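PDB 5OLT: cellulose biosynthesis protein BcsG from Salmonella typhimurium LT2, which is required for cellulose biosynthesis and is represented here by its extramembrane domain, a zinc-binding member of the alkaline phosphatase family. Local coordinates for residues I90-N96 with D311-S317; N359-I363 with R372-W378. All coordinates share one frame; numbering follows the deposited sequence. Where two conformers were deposited one is given.

Interaction 1: I90-N96 with D311-S317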
loop_
_atom_site.group_PDB
_atom_site.type_symbol
_atom_site.label_atom_id
_atom_site.label_comp_id
_atom_site.label_asym_id
_atom_site.label_seq_id
_atom_site.Cartn_x
_atom_site.Cartn_y
_atom_site.Cartn_z
ATOM N N ILE A 90 9.887 -8.385 4.548
ATOM C CA ILE A 90 9.497 -8.531 3.150
ATOM C C ILE A 90 9.527 -7.138 2.543
ATOM O O ILE A 90 8.959 -6.203 3.141
ATOM C CB ILE A 90 8.079 -9.124 3.050
ATOM C CG1 ILE A 90 7.993 -10.503 3.703
ATOM C CG2 ILE A 90 7.626 -9.144 1.581
ATOM C CD1 ILE A 90 6.553 -10.972 3.918
ATOM N N LEU A 91 10.133 -6.980 1.384
ATOM C CA LEU A 91 10.211 -5.656 0.751
ATOM C C LEU A 91 9.878 -5.799 -0.721
ATOM O O LEU A 91 10.542 -6.567 -1.446
ATOM C CB LEU A 91 11.627 -5.082 0.974
ATOM C CG LEU A 91 11.914 -3.678 0.459
ATOM C CD1 LEU A 91 10.982 -2.657 1.107
ATOM C CD2 LEU A 91 13.374 -3.331 0.747
ATOM N N PHE A 92 8.859 -5.062 -1.163
ATOM C CA PHE A 92 8.494 -5.091 -2.585
ATOM C C PHE A 92 9.298 -4.081 -3.387
ATOM O O PHE A 92 9.410 -2.905 -2.994
ATOM C CB PHE A 92 7.005 -4.732 -2.723
ATOM C CG PHE A 92 6.063 -5.792 -2.210
ATOM C CD1 PHE A 92 5.710 -5.849 -0.853
ATOM C CD2 PHE A 92 5.471 -6.691 -3.086
ATOM C CE1 PHE A 92 4.825 -6.810 -0.376
ATOM C CE2 PHE A 92 4.570 -7.658 -2.622
ATOM C CZ PHE A 92 4.228 -7.725 -1.258
ATOM N N LYS A 93 9.814 -4.522 -4.533
ATOM C CA LYS A 93 10.613 -3.699 -5.431
ATOM C C LYS A 93 9.858 -3.190 -6.654
ATOM O O LYS A 93 10.275 -2.256 -7.280
ATOM C CB LYS A 93 11.889 -4.451 -5.847
ATOM C CG LYS A 93 12.833 -4.808 -4.696
ATOM C CD LYS A 93 13.254 -3.557 -3.934
ATOM C CE LYS A 93 14.243 -3.860 -2.811
ATOM N NZ LYS A 93 15.552 -4.294 -3.360
ATOM N N HIS A 94 8.720 -3.815 -6.958
ATOM C CA HIS A 94 7.894 -3.413 -8.094
ATOM C C HIS A 94 6.438 -3.425 -7.666
ATOM O O HIS A 94 5.590 -4.063 -8.317
ATOM C CB HIS A 94 8.182 -4.297 -9.333
ATOM C CG HIS A 94 9.552 -4.075 -9.867
ATOM N ND1 HIS A 94 9.887 -2.927 -10.558
ATOM C CD2 HIS A 94 10.687 -4.797 -9.752
ATOM C CE1 HIS A 94 11.167 -2.970 -10.877
ATOM N NE2 HIS A 94 11.680 -4.079 -10.374
ATOM N N PHE A 95 6.139 -2.680 -6.597
ATOM C CA PHE A 95 4.772 -2.508 -6.104
ATOM C C PHE A 95 4.194 -1.256 -6.742
ATOM O O PHE A 95 4.770 -0.180 -6.621
ATOM C CB PHE A 95 4.795 -2.337 -4.573
ATOM C CG PHE A 95 3.440 -2.389 -3.957
ATOM C CD1 PHE A 95 2.577 -1.253 -3.980
ATOM C CD2 PHE A 95 2.982 -3.568 -3.381
ATOM C CE1 PHE A 95 1.318 -1.319 -3.402
ATOM C CE2 PHE A 95 1.747 -3.607 -2.770
ATOM C CZ PHE A 95 0.905 -2.504 -2.793
ATOM N N ASN A 96 3.056 -1.420 -7.424
ATOM C CA ASN A 96 2.428 -0.291 -8.112
ATOM C C ASN A 96 1.264 0.239 -7.310
ATOM O O ASN A 96 0.363 -0.491 -6.934
ATOM C CB ASN A 96 1.934 -0.758 -9.478
ATOM C CG ASN A 96 1.467 0.396 -10.326
ATOM O OD1 ASN A 96 2.278 1.279 -10.647
ATOM N ND2 ASN A 96 0.176 0.415 -10.684
ATOM N N ASP A 311 13.192 -9.864 -0.820
ATOM C CA ASP A 311 12.703 -8.994 -1.883
ATOM C C ASP A 311 11.635 -9.694 -2.690
ATOM O O ASP A 311 11.774 -10.856 -3.071
ATOM C CB ASP A 311 13.816 -8.601 -2.831
ATOM C CG ASP A 311 14.802 -7.653 -2.224
ATOM O OD1 ASP A 311 14.495 -6.965 -1.214
ATOM O OD2 ASP A 311 15.931 -7.616 -2.768
ATOM N N ILE A 312 10.557 -8.967 -2.964
ATOM C CA ILE A 312 9.519 -9.461 -3.872
ATOM C C ILE A 312 9.738 -8.640 -5.137
ATOM O O ILE A 312 9.500 -7.410 -5.164
ATOM C CB ILE A 312 8.079 -9.226 -3.336
ATOM C CG1 ILE A 312 7.867 -9.831 -1.953
ATOM C CG2 ILE A 312 7.037 -9.758 -4.330
ATOM C CD1 ILE A 312 8.130 -11.316 -1.833
ATOM N N ASN A 313 10.201 -9.292 -6.190
ATOM C CA ASN A 313 10.555 -8.585 -7.423
ATOM C C ASN A 313 9.472 -8.553 -8.489
ATOM O O ASN A 313 9.513 -7.688 -9.366
ATOM C CB ASN A 313 11.830 -9.185 -8.020
ATOM C CG ASN A 313 13.021 -9.070 -7.068
ATOM O OD1 ASN A 313 13.678 -10.063 -6.741
ATOM N ND2 ASN A 313 13.300 -7.884 -6.661
ATOM N N GLN A 314 8.495 -9.442 -8.376
ATOM C CA GLN A 314 7.432 -9.536 -9.389
ATOM C C GLN A 314 6.486 -8.339 -9.301
ATOM O O GLN A 314 6.297 -7.768 -8.209
ATOM C CB GLN A 314 6.655 -10.839 -9.200
ATOM C CG GLN A 314 7.537 -12.080 -9.314
ATOM C CD GLN A 314 8.131 -12.580 -7.987
ATOM O OE1 GLN A 314 8.065 -11.926 -6.915
ATOM N NE2 GLN A 314 8.712 -13.778 -8.050
ATOM N N PRO A 315 5.886 -7.944 -10.437
ATOM C CA PRO A 315 4.947 -6.794 -10.397
ATOM C C PRO A 315 3.801 -7.098 -9.424
ATOM O O PRO A 315 3.158 -8.153 -9.533
ATOM C CB PRO A 315 4.413 -6.730 -11.830
ATOM C CG PRO A 315 5.481 -7.339 -12.650
ATOM C CD PRO A 315 6.077 -8.435 -11.823
ATOM N N SER A 316 3.576 -6.212 -8.453
ATOM C CA SER A 316 2.645 -6.459 -7.365
ATOM C C SER A 316 1.808 -5.222 -7.110
ATOM O O SER A 316 2.149 -4.103 -7.547
ATOM C CB SER A 316 3.443 -6.743 -6.087
ATOM O OG SER A 316 4.279 -7.891 -6.248
ATOM N N SER A 317 0.736 -5.416 -6.375
ATOM C CA SER A 317 -0.031 -4.275 -5.882
ATOM C C SER A 317 -0.813 -4.713 -4.645
ATOM O O SER A 317 -0.413 -5.701 -3.966
ATOM C CB SER A 317 -0.957 -3.720 -7.007
ATOM O OG SER A 317 -1.467 -2.447 -6.620
HETATM O O HOH W 1 7.232 -6.135 -6.127
#
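Leu91 O and Lys93 N hold Ile312 N and O on either side of Phe92, in a short parallel ladder whose bridges are Leu91–Asp311 and Phe92–Ile312: Ile312 N gives to Leu91 O (2.8 Å), and Lys93 N gives to Ile312 O almost straight (173° at the hydrogen). Strand 310-312 is thus the outermost strand of the mixed sheet, parallel to strand 90-96, whose other neighbour is the antiparallel strand 291-299. Beyond a loop a separate, single bridge, Phe95 with Ser316, forms with the register shifted by one, Ser316 N bonded to His94 O and Asn96 N to Ser316 O. A water links the segments between the two ladders, accepting from His94 N and donating to Ile312 O and Gln314 O. Ser316 OG also gives to Gln314 O (2.8 Å), while Ser317 OG, swung opposite its own N (chi1 -167°), meets Asn96 O nearly head-on at 2.7 Å. Apolar contact gathers round two rings. Ile312 CG1 lies over one face of Phe92, 4.1 Å from the centroid, and touches Ile90 CG2; Phe95 CD2 lies over the opposite face, toward the ring's rim, and Ser316 OG sits at the ring edge. Ser317 CA packs over a face of Phe95. Toward the surface, Lys93 reaches Asp311 in a long salt bridge (NZ to OD2, 3.4 Å). Main-chain and water bonds carry the pairing across the register shift; the charged pair adds a weak bond near the surface.

Interaction 2: N359-I363 with R372-W378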
loop_
_atom_site.group_PDB
_atom_site.type_symbol
_atom_site.label_atom_id
_atom_site.label_comp_id
_atom_site.label_asym_id
_atom_site.label_seq_id
_atom_site.Cartn_x
_atom_site.Cartn_y
_atom_site.Cartn_z
ATOM N N ASN A 359 -8.818 11.059 -15.254
ATOM C CA ASN A 359 -8.666 11.452 -16.641
ATOM C C ASN A 359 -7.602 10.733 -17.444
ATOM O O ASN A 359 -7.417 10.996 -18.621
ATOM C CB ASN A 359 -8.365 12.957 -16.674
ATOM C CG ASN A 359 -9.528 13.816 -16.220
ATOM O OD1 ASN A 359 -9.694 14.124 -15.028
ATOM N ND2 ASN A 359 -10.307 14.279 -17.193
ATOM N N ALA A 360 -6.873 9.827 -16.803
ATOM C CA ALA A 360 -5.695 9.266 -17.439
ATOM C C ALA A 360 -5.465 7.856 -16.962
ATOM O O ALA A 360 -5.674 7.553 -15.774
ATOM C CB ALA A 360 -4.472 10.113 -17.105
ATOM N N VAL A 361 -5.035 7.009 -17.900
ATOM C CA VAL A 361 -4.553 5.641 -17.577
ATOM C C VAL A 361 -3.125 5.509 -18.098
ATOM O O VAL A 361 -2.808 5.978 -19.204
ATOM C CB VAL A 361 -5.437 4.549 -18.246
ATOM C CG1 VAL A 361 -4.983 3.173 -17.815
ATOM C CG2 VAL A 361 -6.941 4.692 -17.907
ATOM N N VAL A 362 -2.264 4.898 -17.272
ATOM C CA VAL A 362 -0.894 4.620 -17.668
ATOM C C VAL A 362 -0.716 3.109 -17.549
ATOM O O VAL A 362 -1.078 2.501 -16.532
ATOM C CB VAL A 362 0.126 5.346 -16.770
ATOM C CG1 VAL A 362 1.541 4.897 -17.081
ATOM C CG2 VAL A 362 0.002 6.844 -16.986
ATOM N N ILE A 363 -0.112 2.521 -18.577
ATOM C CA ILE A 363 0.237 1.081 -18.574
ATOM C C ILE A 363 1.653 0.886 -19.070
ATOM O O ILE A 363 2.244 1.790 -19.678
ATOM C CB ILE A 363 -0.732 0.220 -19.444
ATOM C CG1 ILE A 363 -0.545 0.511 -20.946
ATOM C CG2 ILE A 363 -2.181 0.477 -18.977
ATOM C CD1 ILE A 363 -1.424 -0.342 -21.874
ATOM N N ARG A 372 -3.073 7.030 -21.808
ATOM C CA ARG A 372 -4.334 7.332 -22.511
ATOM C C ARG A 372 -5.056 8.415 -21.757
ATOM O O ARG A 372 -5.358 8.279 -20.566
ATOM C CB ARG A 372 -5.228 6.098 -22.564
ATOM C CG ARG A 372 -6.410 6.331 -23.502
ATOM C CD ARG A 372 -7.302 5.113 -23.602
ATOM N NE ARG A 372 -8.012 4.884 -22.347
ATOM C CZ ARG A 372 -8.707 3.779 -22.076
ATOM N NH1 ARG A 372 -8.728 2.760 -22.966
ATOM N NH2 ARG A 372 -9.357 3.690 -20.922
ATOM N N LEU A 373 -5.286 9.524 -22.451
ATOM C CA LEU A 373 -6.001 10.659 -21.865
ATOM C C LEU A 373 -7.478 10.544 -22.253
ATOM O O LEU A 373 -7.816 10.500 -23.446
ATOM C CB LEU A 373 -5.342 11.967 -22.351
ATOM C CG LEU A 373 -3.828 12.056 -22.065
ATOM C CD1 LEU A 373 -3.197 13.245 -22.730
ATOM C CD2 LEU A 373 -3.539 12.048 -20.552
ATOM N N ASN A 374 -8.342 10.416 -21.240
ATOM C CA ASN A 374 -9.794 10.461 -21.368
ATOM C C ASN A 374 -10.344 9.503 -22.379
ATOM O O ASN A 374 -11.302 9.842 -23.094
ATOM C CB ASN A 374 -10.264 11.906 -21.682
ATOM C CG ASN A 374 -9.823 12.906 -20.607
ATOM O OD1 ASN A 374 -10.214 12.769 -19.438
ATOM N ND2 ASN A 374 -9.005 13.921 -20.993
ATOM N N GLY A 375 -9.759 8.309 -22.469
ATOM C CA GLY A 375 -10.332 7.306 -23.354
ATOM C C GLY A 375 -9.970 7.464 -24.824
ATOM O O GLY A 375 -10.412 6.651 -25.636
ATOM N N GLY A 376 -9.147 8.472 -25.145
ATOM C CA GLY A 376 -8.603 8.709 -26.492
ATOM C C GLY A 376 -7.530 7.702 -26.956
ATOM O O GLY A 376 -7.488 6.571 -26.459
ATOM N N ASP A 377 -6.695 8.090 -27.920
ATOM C CA ASP A 377 -5.598 7.242 -28.453
ATOM C C ASP A 377 -4.427 7.165 -27.475
ATOM O O ASP A 377 -4.030 8.188 -26.910
ATOM C CB ASP A 377 -5.005 7.814 -29.746
ATOM C CG ASP A 377 -5.949 7.724 -30.949
ATOM O OD1 ASP A 377 -6.703 6.727 -31.107
ATOM O OD2 ASP A 377 -5.902 8.665 -31.761
ATOM N N TRP A 378 -3.844 5.977 -27.333
ATOM C CA TRP A 378 -2.631 5.816 -26.533
ATOM C C TRP A 378 -1.457 6.527 -27.162
ATOM O O TRP A 378 -1.296 6.549 -28.400
ATOM C CB TRP A 378 -2.284 4.335 -26.337
ATOM C CG TRP A 378 -3.309 3.605 -25.546
ATOM C CD1 TRP A 378 -4.411 2.965 -26.033
ATOM C CD2 TRP A 378 -3.321 3.376 -24.121
ATOM N NE1 TRP A 378 -5.138 2.412 -25.022
ATOM C CE2 TRP A 378 -4.491 2.632 -23.824
ATOM C CE3 TRP A 378 -2.477 3.772 -23.063
ATOM C CZ2 TRP A 378 -4.844 2.261 -22.523
ATOM C CZ3 TRP A 378 -2.828 3.418 -21.773
ATOM C CH2 TRP A 378 -3.988 2.633 -21.506
#
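Arg372 and Val361 form a hydrogen-bonded antiparallel pair: Arg372 N gives to Val361 O at 2.8 Å and Arg372 O accepts from Val361 N at 3.0 Å, both donors in the plane of the carbonyl they meet. The two side chains run side by side, Arg372 NH2 reaching Val361 CG2, while NH1 bonds Asn31 on helix 27-42. Leu373 follows as the non-hydrogen-bonded partner of Ala360; its CD2 meets Ala360 CB at 4.1 Å on the face where Ile284 also packs. Asn374 is joined to Asn359 twice. Its N gives to Asn359 O from above the carbonyl plane, and its OD1 takes the ND2 hydrogen of Asn359 on an in-plane lone pair, 2.7 Å away; the two amide planes stand 89° apart. Gly375 and Gly376 complete a type I' turn from Leu373, closed by Gly376 N to Leu373 O (3.0 Å); the backbone angles of Gly375 would jam a side chain against the preceding carbonyl. The chain then swings back, and Trp378 lays its indole between Arg372 CB, over the centre of one face, and Ile363 CD1 on the opposite one, 4.1 Å from the six-membered ring centroid. Ile363 CG1 stands between its own N and carbonyl carbon (chi1 70°), which carries CD1 over the ring. Trp378 CH2 touches Val361 CG1, and NE1 shares Asn31 OD1 with the arginine. Strands 360-365 and 368-373 thus make a beta hairpin within a small antiparallel sheet, with Trp378 and helix 27-42 packed on the Val361–Arg372 face.

In the fold
Both contacts are beta pairings, yet they belong to separate sheets: interaction 1 ties outermost strand 310-312 to strand 90-96 of the large mixed sheet, whereas interaction 2 joins the strands of the hairpin in the small antiparallel sheet and the turn that follows. They hold no element in common, and their nearest atoms are about 6 Å apart. Both are partly buried, 8 of 14 touching residues in interaction 1 and 4 of 8 in interaction 2, but the first lies deeper, its centre about 11 Å from the centre of the chain against about 23 Å for the second. Phenylalanines and a bridging water mark the first, a tryptophan between aliphatic groups and an exposed asparagine pair the second.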